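Local coordinates for uncharacterized protein (PDB 3FD9), which restrains the type III secretion regulon as an antiactivator, disrupting self-association and DNA binding of the transcriptional activator ExsA until ExsC relieves it on host cell contact, at residues 96-104 with 200-209; 44-53 with 79-89. All blocks are in the same frame, centred on the assembly; numbering follows the deposited sequence.

Contact 1 joins the start of helix 96-115 to the end of helix 193-203 and the turn after it, whereas contact 2 joins helices 42-50 and 52-60 to the loop between helix 66-76 and strand 90-92. They share no secondary-structure element, and their centres lie 30 Å apart. Both are partly buried, but their chemistry differs: contact 1 has no hydrogen bond across it and consists of apolar side-chain packing, mostly aliphatic with one phenylalanine ring, while contact 2 grades from a salt bridge at its exposed end to tryptophan and leucine packing, with a further indole-carboxylate hydrogen bond, in its buried part. Contact 1 also reaches a second subunit; contact 2 lies within one chain. They meet where Trp102 CZ2 approaches Asp89 OD2 at 4.0 Å.

Contact 1 of 2, residues 96-104 with 200-209; sequences PQSMIDWVL and LLASGGLAGF
Leu200 fits as a knob into a hole formed by Pro96, Met99, Ile100 and Leu104 of helix 96-115. Its CB points toward that helix, and with chi1 at 173° CG continues outward, away from the backbone N, until the two methyls part. CD1 lies by the proline ring, 4.1 Å from Pro96 CB. CD2 is the more heavily contacted methyl: it meets Leu104 CD1 tip to tip at 3.6 Å, lies 3.8 Å from Ile100 CG1 and 4.1 Å from Met99 CG. Three of the four hole residues thus meet the same methyl. Ile100 slides past Leu200 in the opposite sense, and its CD1 ends 3.7 Å from Leu201 CD2, the two side chains crossing at about a right angle. The selenomethionine Met99 bends at chi2 and chi3, which turns its CE to meet Leu206 CD1 at 3.9 Å. Leu104 CD1 also approaches Phe209 CZ obliquely, at 3.6 Å. Gly204, with positive phi (90°), is the first residue with non-helical backbone angles, and the turn from it carries Leu206 and Phe209 to this surface. Leu223 touches both Met99 and Leu206, while Leu201 packs on Leu73 of the second subunit. The arrangement is a knob-into-hole helix contact, extended by the residues following helix 193-203.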
loop_
_atom_site.group_PDB
_atom_site.type_symbol
_atom_site.label_atom_id
_atom_site.label_comp_id
_atom_site.label_asym_id
_atom_site.label_seq_id
_atom_site.Cartn_x
_atom_site.Cartn_y
_atom_site.Cartn_z
ATOM N N PRO A 96 9.213 -9.854 20.343
ATOM C CA PRO A 96 9.907 -8.566 20.365
ATOM C C PRO A 96 9.195 -7.480 19.560
ATOM O O PRO A 96 9.215 -6.315 19.959
ATOM C CB PRO A 96 11.253 -8.896 19.723
ATOM C CG PRO A 96 11.479 -10.318 20.082
ATOM C CD PRO A 96 10.127 -10.969 20.056
ATOM N N GLN A 97 8.590 -7.853 18.440
ATOM C CA GLN A 97 7.891 -6.892 17.612
ATOM C C GLN A 97 6.725 -6.296 18.381
ATOM O O GLN A 97 6.402 -5.118 18.231
ATOM C CB GLN A 97 7.363 -7.559 16.354
ATOM C CG GLN A 97 7.059 -6.575 15.256
ATOM C CD GLN A 97 8.281 -5.758 14.884
ATOM O OE1 GLN A 97 9.353 -6.319 14.565
ATOM N NE2 GLN A 97 8.141 -4.424 14.923
ATOM N N SER A 98 6.082 -7.125 19.195
ATOM C CA SER A 98 4.938 -6.689 19.978
ATOM C C SER A 98 5.387 -5.845 21.165
ATOM O O SER A 98 4.747 -4.860 21.520
ATOM C CB SER A 98 4.134 -7.893 20.456
ATOM O OG SER A 98 3.351 -8.424 19.400
HETATM N N MSE A 99 6.495 -6.239 21.770
HETATM C CA MSE A 99 7.088 -5.473 22.850
HETATM C C MSE A 99 7.426 -4.057 22.381
HETATM O O MSE A 99 7.305 -3.094 23.134
HETATM C CB MSE A 99 8.348 -6.180 23.352
HETATM C CG MSE A 99 9.163 -5.348 24.319
HETATM SE SE MSE A 99 8.265 -5.125 26.052
HETATM C CE MSE A 99 8.615 -6.930 26.786
ATOM N N ILE A 100 7.827 -3.937 21.120
ATOM C CA ILE A 100 8.300 -2.670 20.585
ATOM C C ILE A 100 7.159 -1.747 20.205
ATOM O O ILE A 100 7.195 -0.555 20.486
ATOM C CB ILE A 100 9.165 -2.886 19.330
ATOM C CG1 ILE A 100 10.495 -3.549 19.695
ATOM C CG2 ILE A 100 9.411 -1.572 18.628
ATOM C CD1 ILE A 100 11.242 -4.106 18.490
ATOM N N ASP A 101 6.150 -2.295 19.546
ATOM C CA ASP A 101 5.112 -1.469 18.959
ATOM C C ASP A 101 4.067 -1.069 19.973
ATOM O O ASP A 101 3.377 -0.066 19.796
ATOM C CB ASP A 101 4.439 -2.211 17.816
ATOM C CG ASP A 101 5.323 -2.324 16.605
ATOM O OD1 ASP A 101 6.015 -1.330 16.279
ATOM O OD2 ASP A 101 5.324 -3.407 15.978
ATOM N N TRP A 102 3.945 -1.869 21.026
ATOM C CA TRP A 102 2.914 -1.656 22.020
ATOM C C TRP A 102 3.454 -1.033 23.296
ATOM O O TRP A 102 2.707 -0.456 24.070
ATOM C CB TRP A 102 2.168 -2.961 22.318
ATOM C CG TRP A 102 0.901 -3.100 21.510
ATOM C CD1 TRP A 102 -0.312 -2.519 21.775
ATOM C CD2 TRP A 102 0.724 -3.854 20.304
ATOM N NE1 TRP A 102 -1.225 -2.865 20.807
ATOM C CE2 TRP A 102 -0.615 -3.681 19.894
ATOM C CE3 TRP A 102 1.566 -4.657 19.533
ATOM C CZ2 TRP A 102 -1.128 -4.283 18.753
ATOM C CZ3 TRP A 102 1.053 -5.251 18.395
ATOM C CH2 TRP A 102 -0.282 -5.063 18.017
ATOM N N VAL A 103 4.753 -1.135 23.519
ATOM C CA VAL A 103 5.325 -0.599 24.740
ATOM C C VAL A 103 6.458 0.376 24.443
ATOM O O VAL A 103 6.291 1.582 24.569
ATOM C CB VAL A 103 5.836 -1.720 25.668
ATOM C CG1 VAL A 103 6.360 -1.138 26.963
ATOM C CG2 VAL A 103 4.734 -2.700 25.958
ATOM N N LEU A 104 7.607 -0.148 24.039
ATOM C CA LEU A 104 8.813 0.662 23.954
ATOM C C LEU A 104 8.637 1.957 23.171
ATOM O O LEU A 104 9.020 3.025 23.647
ATOM C CB LEU A 104 9.971 -0.151 23.392
ATOM C CG LEU A 104 10.315 -1.441 24.146
ATOM C CD1 LEU A 104 11.577 -2.056 23.547
ATOM C CD2 LEU A 104 10.490 -1.186 25.627
ATOM N N LEU A 200 17.519 -6.246 22.012
ATOM C CA LEU A 200 16.202 -6.848 21.909
ATOM C C LEU A 200 15.972 -7.405 20.503
ATOM O O LEU A 200 15.379 -8.470 20.322
ATOM C CB LEU A 200 15.134 -5.816 22.239
ATOM C CG LEU A 200 13.709 -6.303 21.998
ATOM C CD1 LEU A 200 13.434 -7.507 22.877
ATOM C CD2 LEU A 200 12.701 -5.187 22.255
ATOM N N LEU A 201 16.444 -6.677 19.504
ATOM C CA LEU A 201 16.231 -7.068 18.125
ATOM C C LEU A 201 17.116 -8.243 17.701
ATOM O O LEU A 201 16.781 -8.986 16.771
ATOM C CB LEU A 201 16.449 -5.866 17.208
ATOM C CG LEU A 201 15.220 -4.968 17.127
ATOM C CD1 LEU A 201 15.492 -3.775 16.232
ATOM C CD2 LEU A 201 14.030 -5.770 16.621
ATOM N N ALA A 202 18.233 -8.412 18.398
ATOM C CA ALA A 202 19.182 -9.465 18.076
ATOM C C ALA A 202 19.001 -10.720 18.933
ATOM O O ALA A 202 19.254 -11.833 18.468
ATOM C CB ALA A 202 20.599 -8.942 18.214
ATOM N N SER A 203 18.572 -10.543 20.180
ATOM C CA SER A 203 18.568 -11.643 21.136
ATOM C C SER A 203 17.295 -11.737 21.978
ATOM O O SER A 203 17.106 -12.694 22.722
ATOM C CB SER A 203 19.801 -11.557 22.044
ATOM O OG SER A 203 19.672 -10.513 22.996
ATOM N N GLY A 204 16.430 -10.738 21.878
ATOM C CA GLY A 204 15.111 -10.830 22.481
ATOM C C GLY A 204 14.930 -10.343 23.913
ATOM O O GLY A 204 13.811 -10.382 24.430
ATOM N N GLY A 205 16.006 -9.880 24.547
ATOM C CA GLY A 205 15.958 -9.488 25.944
ATOM C C GLY A 205 16.025 -7.988 26.156
ATOM O O GLY A 205 16.352 -7.244 25.229
ATOM N N LEU A 206 15.734 -7.544 27.378
ATOM C CA LEU A 206 15.630 -6.112 27.674
ATOM C C LEU A 206 16.844 -5.510 28.387
ATOM O O LEU A 206 16.814 -4.347 28.796
ATOM C CB LEU A 206 14.372 -5.836 28.504
ATOM C CG LEU A 206 13.071 -5.840 27.715
ATOM C CD1 LEU A 206 11.881 -5.743 28.644
ATOM C CD2 LEU A 206 13.064 -4.700 26.714
ATOM N N ALA A 207 17.904 -6.296 28.542
ATOM C CA ALA A 207 19.021 -5.891 29.393
ATOM C C ALA A 207 19.797 -4.696 28.838
ATOM O O ALA A 207 20.306 -3.872 29.592
ATOM C CB ALA A 207 19.953 -7.072 29.635
ATOM N N GLY A 208 19.881 -4.607 27.515
ATOM C CA GLY A 208 20.670 -3.576 26.870
ATOM C C GLY A 208 20.192 -2.166 27.149
ATOM O O GLY A 208 20.910 -1.211 26.877
ATOM N N PHE A 209 18.980 -2.029 27.683
ATOM C CA PHE A 209 18.367 -0.714 27.880
ATOM C C PHE A 209 18.830 -0.023 29.154
ATOM O O PHE A 209 18.791 1.205 29.243
ATOM C CB PHE A 209 16.838 -0.813 27.918
ATOM C CG PHE A 209 16.202 -0.960 26.577
ATOM C CD1 PHE A 209 16.119 0.117 25.718
ATOM C CD2 PHE A 209 15.661 -2.172 26.183
ATOM C CE1 PHE A 209 15.523 -0.015 24.481
ATOM C CE2 PHE A 209 15.067 -2.319 24.958
ATOM C CZ PHE A 209 14.998 -1.243 24.097
#

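Contact 2 of 2, residues 44-53 with 79-89; sequences RLEQLFRCEW and DDDGWCAELGD
Gln47 OE1 is gripped by two donors, Trp83 NE1 at 2.9 Å and Arg44 NH1 at 2.7 Å. The indole bond is nearly straight (169°) and leaves in the ring plane, though it arrives tilted from the amide plane; the arginine bond lies in the carbonyl plane on a lone pair. Together they fix the rotation of the amide. The Arg44 chain is bent at chi2 and crosses the Trp83 indole obliquely, with CD beside Trp83 NE1 and the guanidinium ending by the loop. There NH1 forms a salt bridge with Asp81 OD2, its hydrogen bond weak at 3.4 Å, with the planes 71° apart. Leu48 CB packs against Trp83 CH2, while Cys84 SG lies over the centre of one face of the Trp83 ring. Further along, Leu87 CB sits over the five-membered ring of Trp53 in a CH-pi contact, 4.0 Å from its centroid and 26° off the normal. Trp53 NE1 also donates to Asp89 OD2 at 3.0 Å, meeting it from above the carboxylate plane, whereas Asp89 OD1 pairs with Arg57 in a salt bridge. The 79-89 loop thus runs along helix 42-50 and the start of helix 52-60; helix 66-76 supplies Ala76 against Trp83 and Ile72 against Trp53, and Asp89 leads into strand 90-92, with backbone bonding to His251 of parallel strand 251-253.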
loop_
_atom_site.group_PDB
_atom_site.type_symbol
_atom_site.label_atom_id
_atom_site.label_comp_id
_atom_site.label_asym_id
_atom_site.label_seq_id
_atom_site.Cartn_x
_atom_site.Cartn_y
_atom_site.Cartn_z
ATOM N N ARG A 44 -21.980 3.792 11.934
ATOM C CA ARG A 44 -21.046 3.012 12.738
ATOM C C ARG A 44 -19.657 3.056 12.132
ATOM O O ARG A 44 -18.650 3.078 12.838
ATOM C CB ARG A 44 -21.517 1.567 12.838
ATOM C CG ARG A 44 -22.726 1.382 13.727
ATOM C CD ARG A 44 -22.362 1.551 15.193
ATOM N NE ARG A 44 -23.515 1.329 16.055
ATOM C CZ ARG A 44 -24.177 2.299 16.677
ATOM N NH1 ARG A 44 -23.785 3.559 16.544
ATOM N NH2 ARG A 44 -25.228 2.010 17.435
ATOM N N LEU A 45 -19.609 3.061 10.807
ATOM C CA LEU A 45 -18.346 3.184 10.097
ATOM C C LEU A 45 -17.599 4.445 10.488
ATOM O O LEU A 45 -16.399 4.403 10.687
ATOM C CB LEU A 45 -18.565 3.175 8.584
ATOM C CG LEU A 45 -18.042 1.944 7.866
ATOM C CD1 LEU A 45 -17.675 2.324 6.443
ATOM C CD2 LEU A 45 -16.828 1.419 8.586
ATOM N N GLU A 46 -18.303 5.569 10.570
ATOM C CA GLU A 46 -17.655 6.828 10.909
ATOM C C GLU A 46 -17.266 6.828 12.380
ATOM O O GLU A 46 -16.239 7.387 12.754
ATOM C CB GLU A 46 -18.547 8.027 10.576
ATOM C CG GLU A 46 -19.579 8.362 11.647
ATOM C CD GLU A 46 -20.445 9.574 11.301
ATOM O OE1 GLU A 46 -20.581 9.898 10.098
ATOM O OE2 GLU A 46 -20.995 10.199 12.240
ATOM N N GLN A 47 -18.064 6.182 13.218
ATOM C CA GLN A 47 -17.710 6.086 14.630
ATOM C C GLN A 47 -16.451 5.265 14.797
ATOM O O GLN A 47 -15.578 5.605 15.594
ATOM C CB GLN A 47 -18.843 5.496 15.465
ATOM C CG GLN A 47 -19.910 6.510 15.832
ATOM C CD GLN A 47 -21.183 5.857 16.298
ATOM O OE1 GLN A 47 -21.272 4.638 16.356
ATOM N NE2 GLN A 47 -22.182 6.665 16.635
ATOM N N LEU A 48 -16.358 4.184 14.034
ATOM C CA LEU A 48 -15.170 3.350 14.044
ATOM C C LEU A 48 -13.953 4.147 13.608
ATOM O O LEU A 48 -12.885 4.028 14.197
ATOM C CB LEU A 48 -15.346 2.154 13.115
ATOM C CG LEU A 48 -14.043 1.413 12.821
ATOM C CD1 LEU A 48 -13.559 0.700 14.087
ATOM C CD2 LEU A 48 -14.214 0.435 11.679
ATOM N N PHE A 49 -14.114 4.964 12.576
ATOM C CA PHE A 49 -12.970 5.653 12.003
ATOM C C PHE A 49 -12.403 6.688 12.955
ATOM O O PHE A 49 -11.223 7.012 12.883
ATOM C CB PHE A 49 -13.318 6.296 10.656
ATOM C CG PHE A 49 -13.479 5.305 9.535
ATOM C CD1 PHE A 49 -14.459 5.476 8.574
ATOM C CD2 PHE A 49 -12.660 4.192 9.456
ATOM C CE1 PHE A 49 -14.611 4.558 7.540
ATOM C CE2 PHE A 49 -12.807 3.270 8.428
ATOM C CZ PHE A 49 -13.782 3.452 7.472
ATOM N N ARG A 50 -13.239 7.194 13.855
ATOM C CA ARG A 50 -12.816 8.247 14.770
ATOM C C ARG A 50 -12.448 7.742 16.162
ATOM O O ARG A 50 -11.982 8.513 17.005
ATOM C CB ARG A 50 -13.895 9.327 14.871
ATOM C CG ARG A 50 -13.641 10.538 13.980
ATOM C CD ARG A 50 -14.905 11.352 13.761
ATOM N NE ARG A 50 -15.819 11.260 14.895
ATOM C CZ ARG A 50 -17.014 10.679 14.843
ATOM N NH1 ARG A 50 -17.445 10.149 13.705
ATOM N NH2 ARG A 50 -17.783 10.637 15.925
ATOM N N CYS A 51 -12.640 6.451 16.405
ATOM C CA CYS A 51 -12.460 5.925 17.752
ATOM C C CYS A 51 -10.989 5.832 18.159
ATOM O O CYS A 51 -10.106 5.716 17.315
ATOM C CB CYS A 51 -13.179 4.580 17.910
ATOM S SG CYS A 51 -12.290 3.144 17.308
ATOM N N GLU A 52 -10.733 5.887 19.459
ATOM C CA GLU A 52 -9.365 5.933 19.981
ATOM C C GLU A 52 -8.529 4.720 19.612
ATOM O O GLU A 52 -7.365 4.856 19.252
ATOM C CB GLU A 52 -9.379 6.094 21.502
ATOM C CG GLU A 52 -9.626 7.514 21.969
ATOM C CD GLU A 52 -8.410 8.402 21.770
ATOM O OE1 GLU A 52 -7.518 8.032 20.966
ATOM O OE2 GLU A 52 -8.347 9.469 22.425
ATOM N N TRP A 53 -9.129 3.536 19.725
ATOM C CA TRP A 53 -8.456 2.270 19.426
ATOM C C TRP A 53 -7.915 2.274 18.015
ATOM O O TRP A 53 -6.729 2.075 17.801
ATOM C CB TRP A 53 -9.415 1.094 19.608
ATOM C CG TRP A 53 -8.847 -0.234 19.218
ATOM C CD1 TRP A 53 -7.938 -0.973 19.919
ATOM C CD2 TRP A 53 -9.167 -1.002 18.048
ATOM N NE1 TRP A 53 -7.662 -2.145 19.254
ATOM C CE2 TRP A 53 -8.402 -2.186 18.100
ATOM C CE3 TRP A 53 -10.015 -0.795 16.951
ATOM C CZ2 TRP A 53 -8.458 -3.161 17.109
ATOM C CZ3 TRP A 53 -10.074 -1.764 15.964
ATOM C CH2 TRP A 53 -9.296 -2.936 16.050
ATOM N N ASP A 79 -24.827 -2.050 19.550
ATOM C CA ASP A 79 -25.668 -0.898 19.216
ATOM C C ASP A 79 -25.618 0.234 20.243
ATOM O O ASP A 79 -26.239 1.281 20.054
ATOM C CB ASP A 79 -27.113 -1.326 18.943
ATOM C CG ASP A 79 -27.272 -1.999 17.596
ATOM O OD1 ASP A 79 -26.283 -2.026 16.832
ATOM O OD2 ASP A 79 -28.378 -2.498 17.301
ATOM N N ASP A 80 -24.887 0.016 21.328
ATOM C CA ASP A 80 -24.560 1.093 22.246
ATOM C C ASP A 80 -23.662 2.072 21.488
ATOM O O ASP A 80 -22.863 1.656 20.652
ATOM C CB ASP A 80 -23.854 0.527 23.477
ATOM C CG ASP A 80 -23.082 1.575 24.243
ATOM O OD1 ASP A 80 -21.862 1.699 23.998
ATOM O OD2 ASP A 80 -23.685 2.266 25.094
ATOM N N ASP A 81 -23.804 3.366 21.756
ATOM C CA ASP A 81 -23.083 4.390 20.994
ATOM C C ASP A 81 -21.629 4.542 21.427
ATOM O O ASP A 81 -20.851 5.258 20.795
ATOM C CB ASP A 81 -23.801 5.737 21.092
ATOM C CG ASP A 81 -25.100 5.756 20.318
ATOM O OD1 ASP A 81 -26.021 6.510 20.709
ATOM O OD2 ASP A 81 -25.199 5.011 19.320
ATOM N N GLY A 82 -21.271 3.871 22.513
ATOM C CA GLY A 82 -19.896 3.858 22.977
ATOM C C GLY A 82 -19.276 2.484 22.820
ATOM O O GLY A 82 -18.434 2.084 23.621
ATOM N N TRP A 83 -19.703 1.771 21.778
ATOM C CA TRP A 83 -19.245 0.409 21.505
ATOM C C TRP A 83 -17.746 0.354 21.243
ATOM O O TRP A 83 -17.083 -0.618 21.600
ATOM C CB TRP A 83 -20.004 -0.185 20.325
ATOM C CG TRP A 83 -19.881 0.603 19.048
ATOM C CD1 TRP A 83 -20.598 1.713 18.691
ATOM C CD2 TRP A 83 -19.008 0.324 17.946
ATOM N NE1 TRP A 83 -20.214 2.146 17.443
ATOM C CE2 TRP A 83 -19.238 1.309 16.965
ATOM C CE3 TRP A 83 -18.046 -0.663 17.697
ATOM C CZ2 TRP A 83 -18.543 1.342 15.764
ATOM C CZ3 TRP A 83 -17.358 -0.629 16.507
ATOM C CH2 TRP A 83 -17.608 0.363 15.553
ATOM N N CYS A 84 -17.216 1.404 20.628
ATOM C CA CYS A 84 -15.786 1.500 20.371
ATOM C C CYS A 84 -14.952 1.304 21.633
ATOM O O CYS A 84 -13.799 0.882 21.568
ATOM C CB CYS A 84 -15.458 2.860 19.766
ATOM S SG CYS A 84 -16.221 3.148 18.178
ATOM N N ALA A 85 -15.533 1.625 22.780
ATOM C CA ALA A 85 -14.804 1.575 24.035
ATOM C C ALA A 85 -14.487 0.144 24.444
ATOM O O ALA A 85 -13.750 -0.076 25.404
ATOM C CB ALA A 85 -15.593 2.280 25.129
ATOM N N GLU A 86 -15.045 -0.824 23.721
ATOM C CA GLU A 86 -14.843 -2.236 24.038
ATOM C C GLU A 86 -13.767 -2.872 23.176
ATOM O O GLU A 86 -13.414 -4.037 23.361
ATOM C CB GLU A 86 -16.149 -3.013 23.889
ATOM C CG GLU A 86 -17.066 -2.886 25.086
ATOM C CD GLU A 86 -16.403 -3.375 26.366
ATOM O OE1 GLU A 86 -15.833 -4.492 26.346
ATOM O OE2 GLU A 86 -16.450 -2.647 27.388
ATOM N N LEU A 87 -13.245 -2.103 22.230
ATOM C CA LEU A 87 -12.218 -2.603 21.333
ATOM C C LEU A 87 -10.858 -2.584 22.005
ATOM O O LEU A 87 -10.477 -1.593 22.617
ATOM C CB LEU A 87 -12.166 -1.755 20.063
ATOM C CG LEU A 87 -13.378 -1.872 19.147
ATOM C CD1 LEU A 87 -13.315 -0.828 18.055
ATOM C CD2 LEU A 87 -13.439 -3.257 18.568
ATOM N N GLY A 88 -10.124 -3.682 21.880
ATOM C CA GLY A 88 -8.760 -3.756 22.362
ATOM C C GLY A 88 -8.066 -4.945 21.728
ATOM O O GLY A 88 -8.684 -5.708 20.979
ATOM N N ASP A 89 -6.782 -5.105 22.026
ATOM C CA ASP A 89 -6.018 -6.220 21.504
ATOM C C ASP A 89 -5.515 -7.093 22.633
ATOM O O ASP A 89 -5.326 -6.619 23.745
ATOM C CB ASP A 89 -4.835 -5.708 20.697
ATOM C CG ASP A 89 -5.261 -4.903 19.494
ATOM O OD1 ASP A 89 -5.802 -5.505 18.538
ATOM O OD2 ASP A 89 -5.041 -3.672 19.504
#